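Local coordinates for bacillaene synthase dehydratase PksH (Bacillus subtilis, PDB 3HP0), which catalyses the dehydration of a carrier-tethered (S)-3-hydroxy-3-methylglutaryl group to a 3-methylglutaconyl moiety during synthesis of the antibiotic bacillaene, at residues A[36-40]-A[88-92]; A[104-108]-A[188-192]. All coordinates share one frame; numbering follows the deposited sequence.

Interaction 1 (A[36-40]-A[88-92])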
loop_
_atom_site.group_PDB
_atom_site.type_symbol
_atom_site.label_atom_id
_atom_site.label_comp_id
_atom_site.label_asym_id
_atom_site.label_seq_id
_atom_site.Cartn_x
_atom_site.Cartn_y
_atom_site.Cartn_z
ATOM N N ILE A 36 2.901 -4.694 9.902
ATOM C CA ILE A 36 2.234 -3.423 10.178
ATOM C C ILE A 36 2.803 -2.752 11.422
ATOM O O ILE A 36 3.026 -1.538 11.447
ATOM C CB ILE A 36 0.727 -3.627 10.391
ATOM C CG1 ILE A 36 0.088 -4.143 9.103
ATOM C CG2 ILE A 36 0.081 -2.324 10.831
ATOM C CD1 ILE A 36 -1.393 -4.419 9.229
ATOM N N GLU A 37 3.024 -3.555 12.454
ATOM C CA GLU A 37 3.564 -3.067 13.713
ATOM C C GLU A 37 4.993 -2.547 13.543
ATOM O O GLU A 37 5.334 -1.476 14.040
ATOM C CB GLU A 37 3.517 -4.186 14.766
ATOM C CG GLU A 37 4.090 -3.809 16.132
ATOM C CD GLU A 37 3.513 -2.511 16.683
ATOM O OE1 GLU A 37 3.748 -1.442 16.078
ATOM O OE2 GLU A 37 2.825 -2.556 17.722
ATOM N N GLU A 38 5.825 -3.303 12.835
ATOM C CA GLU A 38 7.208 -2.902 12.608
ATOM C C GLU A 38 7.310 -1.575 11.856
ATOM O O GLU A 38 8.206 -0.775 12.117
ATOM C CB GLU A 38 7.948 -3.995 11.835
ATOM C CG GLU A 38 8.314 -5.197 12.684
ATOM C CD GLU A 38 8.853 -6.351 11.857
ATOM O OE1 GLU A 38 9.547 -6.089 10.851
ATOM O OE2 GLU A 38 8.594 -7.521 12.219
ATOM N N CYS A 39 6.389 -1.350 10.922
ATOM C CA CYS A 39 6.364 -0.120 10.135
ATOM C C CYS A 39 5.957 1.065 10.999
ATOM O O CYS A 39 6.602 2.116 10.970
ATOM C CB CYS A 39 5.389 -0.252 8.963
ATOM S SG CYS A 39 5.944 -1.340 7.630
ATOM N N LEU A 40 4.886 0.900 11.765
ATOM C CA LEU A 40 4.417 1.968 12.638
ATOM C C LEU A 40 5.540 2.357 13.585
ATOM O O LEU A 40 5.706 3.522 13.939
ATOM C CB LEU A 40 3.204 1.493 13.429
ATOM C CG LEU A 40 2.008 1.184 12.533
ATOM C CD1 LEU A 40 0.919 0.486 13.324
ATOM C CD2 LEU A 40 1.497 2.484 11.936
ATOM N N PRO A 88 -5.146 -1.149 11.913
ATOM C CA PRO A 88 -3.713 -0.851 11.966
ATOM C C PRO A 88 -3.148 -0.557 10.567
ATOM O O PRO A 88 -2.401 0.408 10.371
ATOM C CB PRO A 88 -3.129 -2.119 12.586
ATOM C CG PRO A 88 -4.217 -2.551 13.514
ATOM C CD PRO A 88 -5.451 -2.381 12.661
ATOM N N LEU A 89 -3.510 -1.392 9.599
ATOM C CA LEU A 89 -3.050 -1.210 8.229
ATOM C C LEU A 89 -3.541 0.130 7.668
ATOM O O LEU A 89 -2.777 0.882 7.055
ATOM C CB LEU A 89 -3.565 -2.347 7.341
ATOM C CG LEU A 89 -3.165 -2.269 5.866
ATOM C CD1 LEU A 89 -1.652 -2.401 5.747
ATOM C CD2 LEU A 89 -3.853 -3.370 5.068
ATOM N N TYR A 90 -4.819 0.425 7.883
ATOM C CA TYR A 90 -5.397 1.665 7.381
ATOM C C TYR A 90 -4.701 2.880 7.977
ATOM O O TYR A 90 -4.365 3.819 7.256
ATOM C CB TYR A 90 -6.886 1.728 7.694
ATOM C CG TYR A 90 -7.663 2.688 6.815
ATOM C CD1 TYR A 90 -8.329 2.232 5.669
ATOM C CD2 TYR A 90 -7.754 4.048 7.136
ATOM C CE1 TYR A 90 -9.070 3.092 4.883
ATOM C CE2 TYR A 90 -8.497 4.927 6.340
ATOM C CZ TYR A 90 -9.157 4.441 5.223
ATOM O OH TYR A 90 -9.943 5.280 4.466
ATOM N N ASP A 91 -4.478 2.856 9.291
ATOM C CA ASP A 91 -3.816 3.965 9.974
ATOM C C ASP A 91 -2.377 4.133 9.530
ATOM O O ASP A 91 -1.860 5.244 9.507
ATOM C CB ASP A 91 -3.879 3.783 11.489
ATOM C CG ASP A 91 -5.267 4.017 12.028
ATOM O OD1 ASP A 91 -5.915 4.980 11.564
ATOM O OD2 ASP A 91 -5.709 3.251 12.907
ATOM N N LEU A 92 -1.740 3.021 9.183
ATOM C CA LEU A 92 -0.369 3.039 8.691
ATOM C C LEU A 92 -0.360 3.800 7.361
ATOM O O LEU A 92 0.431 4.729 7.163
ATOM C CB LEU A 92 0.118 1.615 8.473
ATOM C CG LEU A 92 1.432 1.391 7.726
ATOM C CD1 LEU A 92 2.563 2.180 8.367
ATOM C CD2 LEU A 92 1.730 -0.098 7.727
#

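Interaction 2 (A[104-108]-A[188-192])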
loop_
_atom_site.group_PDB
_atom_site.type_symbol
_atom_site.label_atom_id
_atom_site.label_comp_id
_atom_site.label_asym_id
_atom_site.label_seq_id
_atom_site.Cartn_x
_atom_site.Cartn_y
_atom_site.Cartn_z
ATOM N N ILE A 104 7.802 7.941 -0.017
ATOM C CA ILE A 104 7.965 7.547 -1.411
ATOM C C ILE A 104 7.911 6.051 -1.624
ATOM O O ILE A 104 8.547 5.293 -0.901
ATOM C CB ILE A 104 9.340 7.981 -1.992
ATOM C CG1 ILE A 104 9.601 9.458 -1.733
ATOM C CG2 ILE A 104 9.381 7.699 -3.495
ATOM C CD1 ILE A 104 10.951 9.901 -2.242
ATOM N N SER A 105 7.161 5.647 -2.642
ATOM C CA SER A 105 7.058 4.250 -3.028
ATOM C C SER A 105 8.000 4.062 -4.205
ATOM O O SER A 105 8.057 4.902 -5.119
ATOM C CB SER A 105 5.647 3.902 -3.501
ATOM O OG SER A 105 4.793 3.648 -2.412
ATOM N N HIS A 106 8.745 2.968 -4.176
ATOM C CA HIS A 106 9.657 2.651 -5.261
ATOM C C HIS A 106 9.181 1.283 -5.719
ATOM O O HIS A 106 9.442 0.269 -5.072
ATOM C CB HIS A 106 11.097 2.608 -4.757
ATOM C CG HIS A 106 12.094 2.310 -5.827
ATOM N ND1 HIS A 106 11.896 2.663 -7.143
ATOM C CD2 HIS A 106 13.300 1.699 -5.779
ATOM C CE1 HIS A 106 12.935 2.280 -7.861
ATOM N NE2 HIS A 106 13.802 1.692 -7.058
ATOM N N VAL A 107 8.469 1.273 -6.839
ATOM C CA VAL A 107 7.885 0.053 -7.361
ATOM C C VAL A 107 8.528 -0.594 -8.578
ATOM O O VAL A 107 8.886 0.075 -9.551
ATOM C CB VAL A 107 6.389 0.277 -7.700
ATOM C CG1 VAL A 107 5.541 -0.733 -6.969
ATOM C CG2 VAL A 107 5.967 1.686 -7.326
ATOM N N ARG A 108 8.639 -1.915 -8.508
ATOM C CA ARG A 108 9.174 -2.738 -9.588
ATOM C C ARG A 108 8.330 -4.018 -9.556
ATOM O O ARG A 108 8.110 -4.585 -8.486
ATOM C CB ARG A 108 10.630 -3.143 -9.328
ATOM C CG ARG A 108 11.653 -2.054 -9.041
ATOM C CD ARG A 108 12.894 -2.732 -8.438
ATOM N NE ARG A 108 14.079 -1.881 -8.350
ATOM C CZ ARG A 108 14.867 -1.575 -9.380
ATOM N NH1 ARG A 108 14.602 -2.049 -10.594
ATOM N NH2 ARG A 108 15.929 -0.797 -9.194
ATOM N N SER A 188 15.018 3.271 -12.484
ATOM C CA SER A 188 14.390 3.718 -11.263
ATOM C C SER A 188 15.307 3.364 -10.103
ATOM O O SER A 188 15.196 2.308 -9.482
ATOM C CB SER A 188 13.032 3.052 -11.071
ATOM O OG SER A 188 13.200 1.670 -10.821
ATOM N N ASP A 189 16.238 4.269 -9.855
ATOM C CA ASP A 189 17.247 4.185 -8.803
ATOM C C ASP A 189 17.857 5.546 -9.044
ATOM O O ASP A 189 18.032 6.359 -8.129
ATOM C CB ASP A 189 18.279 3.085 -9.099
ATOM C CG ASP A 189 18.037 1.809 -8.297
ATOM O OD1 ASP A 189 17.065 1.753 -7.510
ATOM O OD2 ASP A 189 18.825 0.845 -8.458
ATOM N N VAL A 190 18.144 5.779 -10.319
ATOM C CA VAL A 190 18.680 7.039 -10.764
ATOM C C VAL A 190 17.546 8.036 -10.600
ATOM O O VAL A 190 17.737 9.158 -10.146
ATOM C CB VAL A 190 19.082 6.985 -12.253
ATOM C CG1 VAL A 190 19.501 8.380 -12.715
ATOM C CG2 VAL A 190 20.200 5.956 -12.466
ATOM N N LEU A 191 16.358 7.592 -10.987
ATOM C CA LEU A 191 15.153 8.402 -10.906
ATOM C C LEU A 191 14.862 8.727 -9.439
ATOM O O LEU A 191 14.481 9.850 -9.098
ATOM C CB LEU A 191 13.976 7.651 -11.533
ATOM C CG LEU A 191 12.663 8.428 -11.579
ATOM C CD1 LEU A 191 12.893 9.734 -12.312
ATOM C CD2 LEU A 191 11.574 7.594 -12.256
ATOM N N LEU A 192 15.057 7.740 -8.571
ATOM C CA LEU A 192 14.838 7.937 -7.149
ATOM C C LEU A 192 15.824 8.984 -6.641
ATOM O O LEU A 192 15.427 9.947 -5.995
ATOM C CB LEU A 192 15.015 6.611 -6.394
ATOM C CG LEU A 192 15.029 6.687 -4.861
ATOM C CD1 LEU A 192 13.796 7.421 -4.350
ATOM C CD2 LEU A 192 15.076 5.281 -4.290
#

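Interaction 1 (A[36-40]-A[88-92])
Ile36 reaches from helix 34-48 onto the first turn of helix 87-98 with its two branches doing different work. Its CG2 methyl lies anti to the backbone N, with CG1 beside that nitrogen (chi1 -64°), and this divides the side chain between two neighbours: CG2 rests on Pro88 CB at 3.7 Å, while CD1, at the end of the extended longer arm, presses on Leu89 CB at 3.5 Å. The Ile36 and Leu89 side chains run at about a right angle to each other, and Leu89 CD1 also reaches Ile36 CD1, at 4.0 Å. A branched isoleucine suits a place where two adjacent residues must be covered at once, and Pro88 fits the first turn of a helix, where its missing N-H costs no helical bond.

One turn further on, Leu92 spreads its two methyls over three residues. Its CD1 touches Leu40 CD2 at 3.7 Å, the two leucines crossing obliquely, and also meets Cys39 CB at 3.8 Å. The other methyl, Leu92 CD2, lies near Cys39 CB and, more loosely, 4.2 Å from Ile36 CG2, which makes the apolar patch continuous between the turns. Cys39 meets Leu92 through CB alone, a place that a short side chain suits.

The contact is apolar throughout, and the segment axes approach to 9.9 Å at 32°. Helices 34-48 and 87-98 lead into strands 53-57 and 102-107, neighbouring parallel strands of the crotonase-fold sheet, and pack side by side in the same direction, as in its beta-alpha repeats.

Interaction 2 (A[104-108]-A[188-192])
Asp189 OD1 is gripped by two basic side chains, His106 on strand 102-107 of the crotonase-fold sheet and Arg108 just past its end, both directed toward the start of helix 190-199. His106 NE2 donates a hydrogen bond to it of 3.3 Å with an N-H...O angle of 144°, long and bent; the donor comes to the anti side of the carboxylate, somewhat out of its plane. Arg108 NH2 forms a salt bridge to the same oxygen at 3.3 Å, the guanidinium and carboxylate planes standing 80° apart. An extended arginine suits the strand's end, since its length spans the gap to Asp189, and its NH1 pairs with Asp128 as well. Lying between Asp189 and Asp128, the guanidinium probably offsets much of the negative charge gathered there.

Toward Ile104 the contact turns apolar. His106 CG is anti to the backbone N (chi1 -179°), which carries the ring out to where Leu192 CD2 covers one face, 4.3 Å from His106 CD2. Ile104 CD1 lies 4.3 Å from Leu192 CD1, a leucine suiting the buried side of the helix. At the other end, Ser188 OG, a buried hydroxyl for which the model offers no hydrogen-bond partner, sits 3.8 Å above the guanidinium plane of Arg108, over its centre.

How the interactions relate
The two contacts lie in series along the chain: interaction 1 is complete at residue 92 before interaction 2 opens at 104, and helix 87-98 leads directly into strand 102-107. Their centres are 22 Å apart and their nearest atoms about 11 Å, so they do not touch. Interaction 1 pairs two helices that each precede a parallel strand, 53-57 and 102-107, neighbours in the main sheet. Interaction 2 brings helix 190-199, from much later in the sequence, against the end of the second of those strands. Interaction 1 is nearer the active site, with the Leu89 side chain about 11 Å from those of Asp68 and Glu137; interaction 2 lies away from it.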